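Local coordinates for capsular polysaccharide export system protein KpsC (Thermosulfurimonas dismutans, PDB 6MGB) that probably transfers Kdo from a CMP-activated donor, forming the beta-(2,4) linkages of the glycolipid that carries Gram-negative bacterial capsules, at residues R149-P154 / E228-V233; E252-G257 / R287-L292. All coordinates share one frame; numbering follows the deposited sequence.

Both contacts lie in the half of the chain that binds cytidine monophosphate, and each brings one residue to the nucleotide: Pro-232 in contact 1 and Glu-252 in contact 2. Their centres are about 22 Å apart, yet the segments 228-233 and 252-257 meet: beside the ribose Pro-232 CB is 3.9 Å from Glu-252 OE1, and Val-233 O, 3.7 Å from Leu-256 CD1, carries the packing on, away from the nucleotide. The aromatic pair of contact 1 lies further out; the side chain of Phe-230 is about 5 Å from that of the CMP-binding Lys-200 and about 11 Å from that of Glu-252. Contact 2 packs behind the pocket, joining helix 248-255 to helix 289-299.

Contact 1: R149-P154 / E228-V233; sequences RGYFTP and EEFNPV. With C5P (cytidine-5'-monophosphate), chain D.
Tyr-151 swings its ring across to Phe-230 with CG trans to the backbone N (chi1 -170°), and Phe-230 answers with CG opposite its carbonyl carbon (chi1 -69°). The result is a T-shaped stack in which the CE2-CZ edge of Phe-230 points into one face of the tyrosine, the planes standing at 83° and the centroids 5.0 Å apart. The closest atoms are Phe-230 CZ and Tyr-151 CE1, at 3.6 Å. Glu-228 reaches in against Tyr-151 and sets OE1 at the edge of its ring, 3.6 Å from CE1; OE1 makes no hydrogen bond to the hydroxyl, and the carboxylate's firm partner is Lys-145, which takes OE2 in a salt bridge. Glu-228 CB also covers a face of Phe-230 near its rim. Segment 228-233 runs from the loop after strand 224-226, at the edge of the parallel six-stranded sheet, into the start of helix 232-236, an arrangement consistent with the Rossmann-like nucleotide-binding half of a GT-B glycosyltransferase. Asn-231 is the N-cap of that helix, its OD1 accepting a weak bond from Val-233 N at 3.0 Å. One residue on, Pro-232 lays CG 3.5 Å from O2' of the cytidine monophosphate and CB 3.6 Å from the base oxygen O2. On its own segment, Tyr-151 CD2 sits 3.5 Å above the ring plane of the buried Phe-152, over its centre. With an alanine in place of Tyr-151, Phe-230 would probably lose the ring face its edge points into and Phe-152 part of its cover. Val-147 and Leu-235 also pack against the Phe-230 side chain.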
ATOM      1  N   ARG A 149       9.490 -20.720 -16.535  1.00 61.26           N
ATOM      2  CA  ARG A 149      10.885 -21.127 -16.472  1.00 63.77           C
ATOM      3  C   ARG A 149      11.544 -20.893 -17.824  1.00 54.00           C
ATOM      4  O   ARG A 149      10.939 -21.123 -18.875  1.00 62.15           O
ATOM      5  CB  ARG A 149      10.997 -22.596 -16.068  1.00 70.18           C
ATOM      6  CG  ARG A 149      12.418 -23.049 -15.767  1.00 74.18           C
ATOM      7  CD  ARG A 149      12.443 -24.482 -15.263  1.00 82.55           C
ATOM      8  NE  ARG A 149      13.283 -25.343 -16.090  1.00 86.30           N
ATOM      9  CZ  ARG A 149      12.931 -25.811 -17.284  1.00 90.47           C
ATOM     10  NH1 ARG A 149      11.753 -25.499 -17.807  1.00 89.40           N
ATOM     11  NH2 ARG A 149      13.763 -26.591 -17.961  1.00 91.20           N
ATOM     12  N   GLY A 150      12.787 -20.424 -17.794  1.00 56.68           N
ATOM     13  CA  GLY A 150      13.485 -20.017 -18.993  1.00 61.61           C
ATOM     14  C   GLY A 150      13.393 -18.537 -19.295  1.00 48.83           C
ATOM     15  O   GLY A 150      14.148 -18.047 -20.143  1.00 46.33           O
ATOM     16  N   TYR A 151      12.487 -17.813 -18.633  1.00 44.71           N
ATOM     17  CA  TYR A 151      12.412 -16.368 -18.815  1.00 47.11           C
ATOM     18  C   TYR A 151      13.708 -15.699 -18.373  1.00 42.85           C
ATOM     19  O   TYR A 151      14.237 -14.821 -19.065  1.00 37.09           O
ATOM     20  CB  TYR A 151      11.221 -15.808 -18.034  1.00 38.58           C
ATOM     21  CG  TYR A 151      10.902 -14.362 -18.341  1.00 34.39           C
ATOM     22  CD1 TYR A 151       9.982 -14.030 -19.328  1.00 42.10           C
ATOM     23  CD2 TYR A 151      11.513 -13.331 -17.642  1.00 37.27           C
ATOM     24  CE1 TYR A 151       9.684 -12.711 -19.613  1.00 37.56           C
ATOM     25  CE2 TYR A 151      11.221 -12.008 -17.920  1.00 33.88           C
ATOM     26  CZ  TYR A 151      10.306 -11.704 -18.905  1.00 38.71           C
ATOM     27  OH  TYR A 151      10.010 -10.390 -19.187  1.00 41.58           O
ATOM     28  N   PHE A 152      14.234 -16.106 -17.220  1.00 47.51           N
ATOM     29  CA  PHE A 152      15.467 -15.560 -16.673  1.00 50.34           C
ATOM     30  C   PHE A 152      16.599 -16.567 -16.821  1.00 57.38           C
ATOM     31  O   PHE A 152      16.398 -17.774 -16.648  1.00 60.61           O
ATOM     32  CB  PHE A 152      15.300 -15.193 -15.196  1.00 42.59           C
ATOM     33  CG  PHE A 152      14.388 -14.024 -14.958  1.00 39.40           C
ATOM     34  CD1 PHE A 152      14.764 -12.747 -15.344  1.00 40.54           C
ATOM     35  CD2 PHE A 152      13.161 -14.199 -14.340  1.00 37.00           C
ATOM     36  CE1 PHE A 152      13.929 -11.667 -15.124  1.00 37.19           C
ATOM     37  CE2 PHE A 152      12.322 -13.123 -14.118  1.00 37.73           C
ATOM     38  CZ  PHE A 152      12.707 -11.856 -14.510  1.00 36.69           C
ATOM     39  N   THR A 153      17.787 -16.065 -17.134  1.00 54.81           N
ATOM     40  CA  THR A 153      18.960 -16.926 -17.228  1.00 54.26           C
ATOM     41  C   THR A 153      19.409 -17.335 -15.828  1.00 51.92           C
ATOM     42  O   THR A 153      19.521 -16.476 -14.945  1.00 44.19           O
ATOM     43  CB  THR A 153      20.093 -16.202 -17.956  1.00 53.08           C
ATOM     44  OG1 THR A 153      19.668 -15.858 -19.280  1.00 67.19           O
ATOM     45  CG2 THR A 153      21.338 -17.081 -18.038  1.00 65.63           C
ATOM     46  N   PRO A 154      19.666 -18.618 -15.578  1.00 47.24           N
ATOM     47  CA  PRO A 154      20.125 -19.025 -14.242  1.00 51.76           C
ATOM     48  C   PRO A 154      21.410 -18.313 -13.841  1.00 45.52           C
ATOM     49  O   PRO A 154      22.351 -18.195 -14.629  1.00 41.72           O
ATOM     50  CB  PRO A 154      20.340 -20.536 -14.389  1.00 62.85           C
ATOM     51  CG  PRO A 154      19.444 -20.941 -15.502  1.00 47.63           C
ATOM     52  CD  PRO A 154      19.412 -19.781 -16.449  1.00 58.56           C
ATOM     53  N   GLU A 228       4.589  -7.623 -19.348  1.00 29.78           N
ATOM     54  CA  GLU A 228       3.756  -8.784 -19.088  1.00 39.15           C
ATOM     55  C   GLU A 228       3.235  -8.730 -17.658  1.00 40.29           C
ATOM     56  O   GLU A 228       3.918  -8.266 -16.740  1.00 32.37           O
ATOM     57  CB  GLU A 228       4.534 -10.081 -19.313  1.00 41.14           C
ATOM     58  CG  GLU A 228       4.978 -10.291 -20.750  1.00 53.82           C
ATOM     59  CD  GLU A 228       5.590 -11.658 -20.984  1.00 53.46           C
ATOM     60  OE1 GLU A 228       6.751 -11.723 -21.442  1.00 55.56           O
ATOM     61  OE2 GLU A 228       4.910 -12.669 -20.708  1.00 64.65           O
ATOM     62  N   GLU A 229       2.008  -9.207 -17.476  1.00 42.37           N
ATOM     63  CA  GLU A 229       1.323  -9.091 -16.192  1.00 45.18           C
ATOM     64  C   GLU A 229       1.675 -10.287 -15.308  1.00 40.10           C
ATOM     65  O   GLU A 229       0.865 -11.175 -15.036  1.00 40.26           O
ATOM     66  CB  GLU A 229      -0.176  -8.973 -16.406  1.00 56.76           C
ATOM     67  CG  GLU A 229      -0.918  -8.491 -15.192  1.00 66.50           C
ATOM     68  CD  GLU A 229      -1.990  -7.500 -15.555  1.00 78.00           C
ATOM     69  OE1 GLU A 229      -2.232  -6.567 -14.762  1.00 73.32           O
ATOM     70  OE2 GLU A 229      -2.604  -7.652 -16.633  1.00 75.54           O
ATOM     71  N   PHE A 230       2.922 -10.285 -14.851  1.00 34.88           N
ATOM     72  CA  PHE A 230       3.412 -11.335 -13.975  1.00 39.00           C
ATOM     73  C   PHE A 230       2.892 -11.142 -12.558  1.00 43.01           C
ATOM     74  O   PHE A 230       2.693 -10.017 -12.091  1.00 28.92           O
ATOM     75  CB  PHE A 230       4.941 -11.347 -13.955  1.00 38.13           C
ATOM     76  CG  PHE A 230       5.564 -11.793 -15.244  1.00 33.67           C
ATOM     77  CD1 PHE A 230       5.106 -12.922 -15.900  1.00 36.23           C
ATOM     78  CD2 PHE A 230       6.611 -11.079 -15.800  1.00 30.76           C
ATOM     79  CE1 PHE A 230       5.680 -13.332 -17.085  1.00 35.87           C
ATOM     80  CE2 PHE A 230       7.190 -11.484 -16.984  1.00 37.45           C
ATOM     81  CZ  PHE A 230       6.723 -12.612 -17.628  1.00 37.60           C
ATOM     82  N   ASN A 231       2.672 -12.257 -11.876  1.00 30.67           N
ATOM     83  CA  ASN A 231       2.408 -12.219 -10.448  1.00 31.29           C
ATOM     84  C   ASN A 231       3.581 -11.523  -9.763  1.00 30.46           C
ATOM     85  O   ASN A 231       4.723 -11.989  -9.890  1.00 30.27           O
ATOM     86  CB  ASN A 231       2.216 -13.633  -9.902  1.00 35.53           C
ATOM     87  CG  ASN A 231       1.926 -13.650  -8.412  1.00 41.82           C
ATOM     88  OD1 ASN A 231       2.470 -12.852  -7.656  1.00 43.48           O
ATOM     89  ND2 ASN A 231       1.063 -14.563  -7.985  1.00 40.25           N
ATOM     90  N   PRO A 232       3.355 -10.423  -9.036  1.00 31.86           N
ATOM     91  CA  PRO A 232       4.501  -9.643  -8.538  1.00 28.03           C
ATOM     92  C   PRO A 232       5.401 -10.406  -7.582  1.00 36.08           C
ATOM     93  O   PRO A 232       6.627 -10.250  -7.643  1.00 35.43           O
ATOM     94  CB  PRO A 232       3.832  -8.438  -7.858  1.00 28.68           C
ATOM     95  CG  PRO A 232       2.443  -8.882  -7.549  1.00 42.17           C
ATOM     96  CD  PRO A 232       2.067  -9.820  -8.652  1.00 46.36           C
ATOM     97  N   VAL A 233       4.838 -11.225  -6.694  1.00 30.35           N
ATOM     98  CA  VAL A 233       5.680 -11.931  -5.734  1.00 34.61           C
ATOM     99  C   VAL A 233       6.420 -13.086  -6.402  1.00 30.68           C
ATOM    100  O   VAL A 233       7.507 -13.468  -5.957  1.00 32.63           O
ATOM    101  CB  VAL A 233       4.848 -12.407  -4.531  1.00 44.86           C
ATOM    102  CG1 VAL A 233       4.259 -11.217  -3.791  1.00 48.54           C
ATOM    103  CG2 VAL A 233       3.749 -13.343  -4.967  1.00 53.84           C
TER
HETATM  104  O3P C5P D 403       1.883   1.056  -4.416  1.00 28.48           O
HETATM  105  P   C5P D 403       1.599   0.703  -5.859  1.00 23.36           P
HETATM  106  O1P C5P D 403       2.784   1.139  -6.714  1.00 25.25           O
HETATM  107  O2P C5P D 403       0.324   1.226  -6.492  1.00 24.71           O
HETATM  108  O5' C5P D 403       1.554  -0.885  -5.908  1.00 28.26           O
HETATM  109  C5' C5P D 403       0.372  -1.605  -5.595  1.00 26.06           C
HETATM  110  C4' C5P D 403       0.564  -3.079  -5.846  1.00 25.17           C
HETATM  111  O4' C5P D 403       0.586  -3.317  -7.278  1.00 26.94           O
HETATM  112  C3' C5P D 403       1.881  -3.659  -5.349  1.00 27.41           C
HETATM  113  O3' C5P D 403       1.836  -4.017  -3.979  1.00 26.76           O
HETATM  114  C2' C5P D 403       2.104  -4.847  -6.276  1.00 27.54           C
HETATM  115  O2' C5P D 403       1.353  -5.977  -5.854  1.00 27.00           O
HETATM  116  C1' C5P D 403       1.521  -4.328  -7.591  1.00 29.63           C
HETATM  117  N1  C5P D 403       2.563  -3.744  -8.469  1.00 25.33           N
HETATM  118  C2  C5P D 403       3.113  -4.529  -9.619  1.00 31.77           C
HETATM  119  N3  C5P D 403       4.171  -3.926 -10.503  1.00 28.07           N
HETATM  120  C4  C5P D 403       4.664  -2.574 -10.252  1.00 24.42           C
HETATM  121  C5  C5P D 403       4.116  -1.793  -9.107  1.00 23.07           C
HETATM  122  C6  C5P D 403       3.059  -2.398  -8.224  1.00 21.83           C
HETATM  123  O2  C5P D 403       2.718  -5.624  -9.828  1.00 29.72           O
HETATM  124  N4  C5P D 403       5.692  -1.989 -11.108  1.00 27.17           N

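Contact 2: E252-G257 / R287-L292; sequences EGLMLG and RTLLEL. With C5P (cytidine-5'-monophosphate), chain D.
Leu-254 and Leu-289 run antiparallel, alongside one another; CG lies anti to the backbone N in both. Leu-289 CD2 reaches 3.9 Å from Leu-254 CG and is equally near Leu-254 CD2 and the main-chain O of Leu-254. The other methyl of Leu-289, CD1, rests 4.2 Å from Met-255 CA, so the forked end of this one leucine spans two consecutive residues of the facing helix. One turn on, Leu-292 adds a lighter touch, its CD2 4.2 Å from Leu-254 CD2. No hydrogen bond crosses between the segments; the side chains meet by apolar packing alone, and the carbonyl O of Leu-254 is merely touched by a methyl.

Polar groups instead secure the helix ends. Thr-288 and Glu-291 form a capping box at the start of helix 289-299: Glu-291 N donates to Thr-288 OG1 at 3.1 Å, and Thr-288 N returns a bond of 3.2 Å to Glu-291 OE1, meeting that oxygen from above the carboxylate plane. The same OE1 faces Arg-287 NH1 in a salt bridge of 3.6 Å, and that arginine is also paired with Glu-118. Helix 248-255 closes in a Schellman motif with Gly-257, of positive phi, as C-prime residue. Earlier in this helix Glu-252, its chain extended, takes no part in the leucine packing and straddles the ribose diol of cytidine monophosphate: O2' donates to OE1 at 2.9 Å, and O3' makes a weak bond to OE2, also 2.9 Å.

Leu-273 of a nearby loop touches both Leu-254 and Leu-292. Met-255 touches Ile-133 of helix 120-135 and Phe-293 and Tyr-297 of helix 289-299, while helix 248-255 itself connects the neighbouring parallel strands 241-244 and 259-262.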
ATOM      1  N   GLU A 252       6.229  -5.778  -0.445  1.00 25.46           N
ATOM      2  CA  GLU A 252       6.054  -7.170  -0.845  1.00 24.07           C
ATOM      3  C   GLU A 252       7.402  -7.843  -1.068  1.00 27.72           C
ATOM      4  O   GLU A 252       7.580  -9.023  -0.743  1.00 33.07           O
ATOM      5  CB  GLU A 252       5.184  -7.246  -2.099  1.00 25.30           C
ATOM      6  CG  GLU A 252       3.747  -6.829  -1.839  1.00 28.54           C
ATOM      7  CD  GLU A 252       2.882  -6.855  -3.080  1.00 32.28           C
ATOM      8  OE1 GLU A 252       3.426  -7.024  -4.192  1.00 33.59           O
ATOM      9  OE2 GLU A 252       1.650  -6.704  -2.940  1.00 28.46           O
ATOM     10  N   GLY A 253       8.372  -7.102  -1.606  1.00 27.83           N
ATOM     11  CA  GLY A 253       9.723  -7.629  -1.701  1.00 29.08           C
ATOM     12  C   GLY A 253      10.376  -7.796  -0.342  1.00 26.87           C
ATOM     13  O   GLY A 253      11.052  -8.797  -0.085  1.00 29.91           O
ATOM     14  N   LEU A 254      10.181  -6.822   0.549  1.00 30.51           N
ATOM     15  CA  LEU A 254      10.719  -6.934   1.902  1.00 31.71           C
ATOM     16  C   LEU A 254      10.157  -8.161   2.612  1.00 28.20           C
ATOM     17  O   LEU A 254      10.882  -8.862   3.327  1.00 25.86           O
ATOM     18  CB  LEU A 254      10.402  -5.662   2.691  1.00 41.84           C
ATOM     19  CG  LEU A 254      11.329  -5.277   3.845  1.00 44.60           C
ATOM     20  CD1 LEU A 254      12.721  -4.930   3.343  1.00 33.70           C
ATOM     21  CD2 LEU A 254      10.739  -4.104   4.612  1.00 37.87           C
ATOM     22  N   MET A 255       8.865  -8.438   2.419  1.00 28.66           N
ATOM     23  CA  MET A 255       8.250  -9.606   3.039  1.00 31.32           C
ATOM     24  C   MET A 255       8.896 -10.903   2.568  1.00 37.46           C
ATOM     25  O   MET A 255       8.853 -11.910   3.283  1.00 34.78           O
ATOM     26  CB  MET A 255       6.750  -9.618   2.744  1.00 28.75           C
ATOM     27  CG  MET A 255       5.977  -8.527   3.476  1.00 26.12           C
ATOM     28  SD  MET A 255       4.331  -8.229   2.797  1.00 29.89           S
ATOM     29  CE  MET A 255       3.600  -9.858   2.939  1.00 35.79           C
ATOM     30  N   LEU A 256       9.493 -10.901   1.378  1.00 28.88           N
ATOM     31  CA  LEU A 256      10.203 -12.062   0.860  1.00 31.39           C
ATOM     32  C   LEU A 256      11.691 -12.034   1.193  1.00 33.61           C
ATOM     33  O   LEU A 256      12.442 -12.875   0.687  1.00 40.67           O
ATOM     34  CB  LEU A 256      10.011 -12.163  -0.657  1.00 29.85           C
ATOM     35  CG  LEU A 256       8.566 -12.293  -1.149  1.00 29.08           C
ATOM     36  CD1 LEU A 256       8.513 -12.219  -2.666  1.00 46.92           C
ATOM     37  CD2 LEU A 256       7.934 -13.587  -0.660  1.00 33.66           C
ATOM     38  N   GLY A 257      12.131 -11.094   2.026  1.00 29.54           N
ATOM     39  CA  GLY A 257      13.519 -11.047   2.445  1.00 32.13           C
ATOM     40  C   GLY A 257      14.477 -10.438   1.448  1.00 46.66           C
ATOM     41  O   GLY A 257      15.688 -10.647   1.564  1.00 39.75           O
ATOM     42  N   ARG A 287      12.331  -1.607  13.863  1.00 30.20           N
ATOM     43  CA  ARG A 287      11.352  -2.683  13.816  1.00 32.27           C
ATOM     44  C   ARG A 287      11.872  -3.835  12.971  1.00 32.93           C
ATOM     45  O   ARG A 287      12.582  -3.637  11.981  1.00 31.32           O
ATOM     46  CB  ARG A 287      10.012  -2.196  13.246  1.00 31.47           C
ATOM     47  CG  ARG A 287       9.235  -1.278  14.171  1.00 27.89           C
ATOM     48  CD  ARG A 287       8.800  -2.005  15.431  1.00 32.67           C
ATOM     49  NE  ARG A 287       7.882  -1.213  16.244  1.00 30.18           N
ATOM     50  CZ  ARG A 287       7.304  -1.654  17.357  1.00 33.07           C
ATOM     51  NH1 ARG A 287       7.542  -2.883  17.795  1.00 32.98           N
ATOM     52  NH2 ARG A 287       6.482  -0.865  18.034  1.00 37.92           N
ATOM     53  N   THR A 288      11.512  -5.048  13.383  1.00 29.93           N
ATOM     54  CA  THR A 288      11.754  -6.229  12.575  1.00 34.36           C
ATOM     55  C   THR A 288      10.710  -6.326  11.469  1.00 27.96           C
ATOM     56  O   THR A 288       9.655  -5.688  11.516  1.00 26.64           O
ATOM     57  CB  THR A 288      11.701  -7.498  13.427  1.00 33.07           C
ATOM     58  OG1 THR A 288      10.360  -7.708  13.886  1.00 29.64           O
ATOM     59  CG2 THR A 288      12.639  -7.394  14.625  1.00 40.58           C
ATOM     60  N   LEU A 289      11.015  -7.146  10.463  1.00 30.60           N
ATOM     61  CA  LEU A 289      10.060  -7.364   9.382  1.00 33.84           C
ATOM     62  C   LEU A 289       8.748  -7.909   9.929  1.00 28.94           C
ATOM     63  O   LEU A 289       7.664  -7.442   9.559  1.00 27.15           O
ATOM     64  CB  LEU A 289      10.655  -8.317   8.344  1.00 30.44           C
ATOM     65  CG  LEU A 289       9.869  -8.571   7.046  1.00 32.43           C
ATOM     66  CD1 LEU A 289       8.744  -9.589   7.230  1.00 49.72           C
ATOM     67  CD2 LEU A 289       9.315  -7.273   6.465  1.00 31.44           C
ATOM     68  N   LEU A 290       8.826  -8.896  10.823  1.00 26.39           N
ATOM     69  CA  LEU A 290       7.610  -9.471  11.385  1.00 27.37           C
ATOM     70  C   LEU A 290       6.796  -8.418  12.127  1.00 28.19           C
ATOM     71  O   LEU A 290       5.567  -8.377  12.008  1.00 26.39           O
ATOM     72  CB  LEU A 290       7.962 -10.633  12.313  1.00 29.57           C
ATOM     73  CG  LEU A 290       6.779 -11.472  12.800  1.00 43.94           C
ATOM     74  CD1 LEU A 290       6.109 -12.190  11.637  1.00 37.64           C
ATOM     75  CD2 LEU A 290       7.228 -12.470  13.854  1.00 49.15           C
ATOM     76  N   GLU A 291       7.464  -7.548  12.886  1.00 23.07           N
ATOM     77  CA  GLU A 291       6.746  -6.503  13.611  1.00 26.49           C
ATOM     78  C   GLU A 291       6.107  -5.511  12.649  1.00 34.84           C
ATOM     79  O   GLU A 291       4.944  -5.131  12.822  1.00 26.47           O
ATOM     80  CB  GLU A 291       7.692  -5.784  14.572  1.00 25.97           C
ATOM     81  CG  GLU A 291       8.096  -6.612  15.782  1.00 25.54           C
ATOM     82  CD  GLU A 291       9.148  -5.926  16.635  1.00 39.39           C
ATOM     83  OE1 GLU A 291       9.839  -5.021  16.119  1.00 36.63           O
ATOM     84  OE2 GLU A 291       9.282  -6.293  17.819  1.00 42.26           O
ATOM     85  N   LEU A 292       6.853  -5.083  11.630  1.00 23.07           N
ATOM     86  CA  LEU A 292       6.304  -4.173  10.631  1.00 21.68           C
ATOM     87  C   LEU A 292       5.106  -4.799   9.930  1.00 25.47           C
ATOM     88  O   LEU A 292       4.067  -4.155   9.749  1.00 23.36           O
ATOM     89  CB  LEU A 292       7.394  -3.805   9.625  1.00 29.29           C
ATOM     90  CG  LEU A 292       7.012  -2.906   8.450  1.00 53.29           C
ATOM     91  CD1 LEU A 292       6.290  -1.656   8.917  1.00 30.55           C
ATOM     92  CD2 LEU A 292       8.264  -2.537   7.675  1.00 45.51           C
TER
HETATM   93  O3P C5P D 403       1.883   1.056  -4.416  1.00 28.48           O
HETATM   94  P   C5P D 403       1.599   0.703  -5.859  1.00 23.36           P
HETATM   95  O1P C5P D 403       2.784   1.139  -6.714  1.00 25.25           O
HETATM   96  O2P C5P D 403       0.324   1.226  -6.492  1.00 24.71           O
HETATM   97  O5' C5P D 403       1.554  -0.885  -5.908  1.00 28.26           O
HETATM   98  C5' C5P D 403       0.372  -1.605  -5.595  1.00 26.06           C
HETATM   99  C4' C5P D 403       0.564  -3.079  -5.846  1.00 25.17           C
HETATM  100  O4' C5P D 403       0.586  -3.317  -7.278  1.00 26.94           O
HETATM  101  C3' C5P D 403       1.881  -3.659  -5.349  1.00 27.41           C
HETATM  102  O3' C5P D 403       1.836  -4.017  -3.979  1.00 26.76           O
HETATM  103  C2' C5P D 403       2.104  -4.847  -6.276  1.00 27.54           C
HETATM  104  O2' C5P D 403       1.353  -5.977  -5.854  1.00 27.00           O
HETATM  105  C1' C5P D 403       1.521  -4.328  -7.591  1.00 29.63           C
HETATM  106  N1  C5P D 403       2.563  -3.744  -8.469  1.00 25.33           N
HETATM  107  C2  C5P D 403       3.113  -4.529  -9.619  1.00 31.77           C
HETATM  108  N3  C5P D 403       4.171  -3.926 -10.503  1.00 28.07           N
HETATM  109  C4  C5P D 403       4.664  -2.574 -10.252  1.00 24.42           C
HETATM  110  C5  C5P D 403       4.116  -1.793  -9.107  1.00 23.07           C
HETATM  111  C6  C5P D 403       3.059  -2.398  -8.224  1.00 21.83           C
HETATM  112  O2  C5P D 403       2.718  -5.624  -9.828  1.00 29.72           O
HETATM  113  N4  C5P D 403       5.692  -1.989 -11.108  1.00 27.17           N